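Local coordinates for protein putative streptothricin acetyltransferase (Bacillus anthracis, PDB 3PP9) that is a GNAT-family enzyme that binds acetyl coenzyme A and probably transfers its acetyl group to the antibiotic streptothricin, at residues A[10-13]-A[14-17]. Residues are numbered along the deposited sequence; the frame is centred on the assembly and turned at random. Where two conformers were deposited one is given.
Sequences ELET and NDLD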
loop_
_atom_site.group_PDB
_atom_site.type_symbol
_atom_site.label_atom_id
_atom_site.label_comp_id
_atom_site.label_asym_id
_atom_site.label_seq_id
_atom_site.Cartn_x
_atom_site.Cartn_y
_atom_site.Cartn_z
ATOM N N GLU A 10 -0.712 18.463 19.906
ATOM C CA GLU A 10 -0.194 17.107 19.966
ATOM C C GLU A 10 -0.736 16.353 21.182
ATOM O O GLU A 10 -0.807 16.902 22.317
ATOM C CB GLU A 10 1.343 17.135 19.997
ATOM C CG GLU A 10 2.017 15.774 20.022
ATOM C CD GLU A 10 3.551 15.894 19.991
ATOM O OE1 GLU A 10 4.066 17.015 19.890
ATOM O OE2 GLU A 10 4.227 14.848 20.035
ATOM N N LEU A 11 -1.096 15.101 20.942
ATOM C CA LEU A 11 -1.603 14.206 21.984
ATOM C C LEU A 11 -0.514 13.984 23.041
ATOM O O LEU A 11 0.666 13.827 22.711
ATOM C CB LEU A 11 -1.972 12.851 21.375
ATOM C CG LEU A 11 -2.566 11.815 22.333
ATOM C CD1 LEU A 11 -3.929 12.242 22.743
ATOM C CD2 LEU A 11 -2.623 10.470 21.637
ATOM N N GLU A 12 -0.939 13.933 24.307
ATOM C CA GLU A 12 -0.056 13.721 25.467
ATOM C C GLU A 12 -0.521 12.495 26.227
ATOM O O GLU A 12 -1.691 12.137 26.189
ATOM C CB GLU A 12 -0.132 14.949 26.404
ATOM C CG GLU A 12 0.351 16.253 25.762
ATOM C CD GLU A 12 0.046 17.519 26.576
ATOM O OE1 GLU A 12 -0.471 17.435 27.722
ATOM O OE2 GLU A 12 0.322 18.614 26.035
ATOM N N THR A 13 0.404 11.862 26.931
ATOM C CA THR A 13 0.085 10.698 27.731
ATOM C C THR A 13 -1.083 10.995 28.674
ATOM O O THR A 13 -2.011 10.203 28.806
ATOM C CB THR A 13 1.305 10.287 28.555
ATOM O OG1 THR A 13 2.386 9.939 27.676
ATOM C CG2 THR A 13 0.954 9.108 29.435
ATOM N N ASN A 14 -1.047 12.170 29.291
ATOM C CA ASN A 14 -2.072 12.583 30.231
ATOM C C ASN A 14 -3.481 12.749 29.598
ATOM O O ASN A 14 -4.466 12.866 30.316
ATOM C CB ASN A 14 -1.592 13.823 31.037
ATOM C CG ASN A 14 -0.368 13.527 31.968
ATOM O OD1 ASN A 14 0.312 14.461 32.440
ATOM N ND2 ASN A 14 -0.083 12.247 32.212
ATOM N N ASP A 15 -3.586 12.735 28.264
ATOM C CA ASP A 15 -4.877 12.823 27.581
ATOM C C ASP A 15 -5.537 11.460 27.399
ATOM O O ASP A 15 -6.730 11.384 27.133
ATOM C CB ASP A 15 -4.708 13.372 26.141
ATOM C CG ASP A 15 -4.168 14.788 26.095
ATOM O OD1 ASP A 15 -4.542 15.607 26.962
ATOM O OD2 ASP A 15 -3.416 15.101 25.131
ATOM N N LEU A 16 -4.759 10.386 27.508
ATOM C CA LEU A 16 -5.277 9.030 27.236
ATOM C C LEU A 16 -6.531 8.569 27.973
ATOM O O LEU A 16 -7.338 7.829 27.409
ATOM C CB LEU A 16 -4.152 7.988 27.364
ATOM C CG LEU A 16 -3.021 8.156 26.340
ATOM C CD1 LEU A 16 -1.868 7.196 26.618
ATOM C CD2 LEU A 16 -3.560 7.981 24.910
ATOM N N ASP A 17 -6.692 8.986 29.227
ATOM C CA ASP A 17 -7.871 8.606 30.016
ATOM C C ASP A 17 -9.006 9.625 29.897
ATOM O O ASP A 17 -10.150 9.329 30.248
ATOM C CB ASP A 17 -7.497 8.412 31.486
ATOM C CG ASP A 17 -6.558 7.237 31.700
ATOM O OD1 ASP A 17 -6.376 6.435 30.757
ATOM O OD2 ASP A 17 -6.017 7.104 32.818
HETATM O O HOH W 1 -2.601 16.232 29.009
#
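Leu11 touches both Asp15 and Leu16. Its CD1 lies 3.7 Å from CB of Asp15, and the two side chains run past each other in opposite directions. The other methyl, Leu11 CD2, meets Leu16 CD2 at 4.2 Å. Both leucines also pack on the chain around them, Leu11 on Ile78, Ile80 and Phe19, Leu16 on Tyr67 and Asn68.

Glu12 carries most of the polar contact. Its backbone N donates to Asp15 OD2 at 2.9 Å, arriving from above the carboxylate plane. Asp15 CG sits beside its own backbone N (chi1 -63°), which turns the carboxylate back toward Glu12. In return Asp15 N donates to Glu12 O, also at 2.9 Å. Asp15 thus grips Glu12 twice, through side chain and backbone, at the start of a short 3-10 turn. This turn follows strand 7-10, outermost in this chain's main GNAT sheet, on the way to strand 25-36.

The carboxylates of Glu12 and Asp15 are nearly parallel, their planes 17° apart. Like charges face each other here, with Glu12 OE1 4.5 Å from Asp15 OD1. One water donates to both oxygens and probably eases the repulsion. Arg9 makes a salt bridge to Asp15 OD2 and a weaker, longer ion pair with Glu12, so it should help to offset the negative charge.

Thr13 contributes through its carbonyl. Leu16 N donates to Thr13 O at 3.0 Å. Leu16 CG rests 3.4 Å from the same Thr13 O.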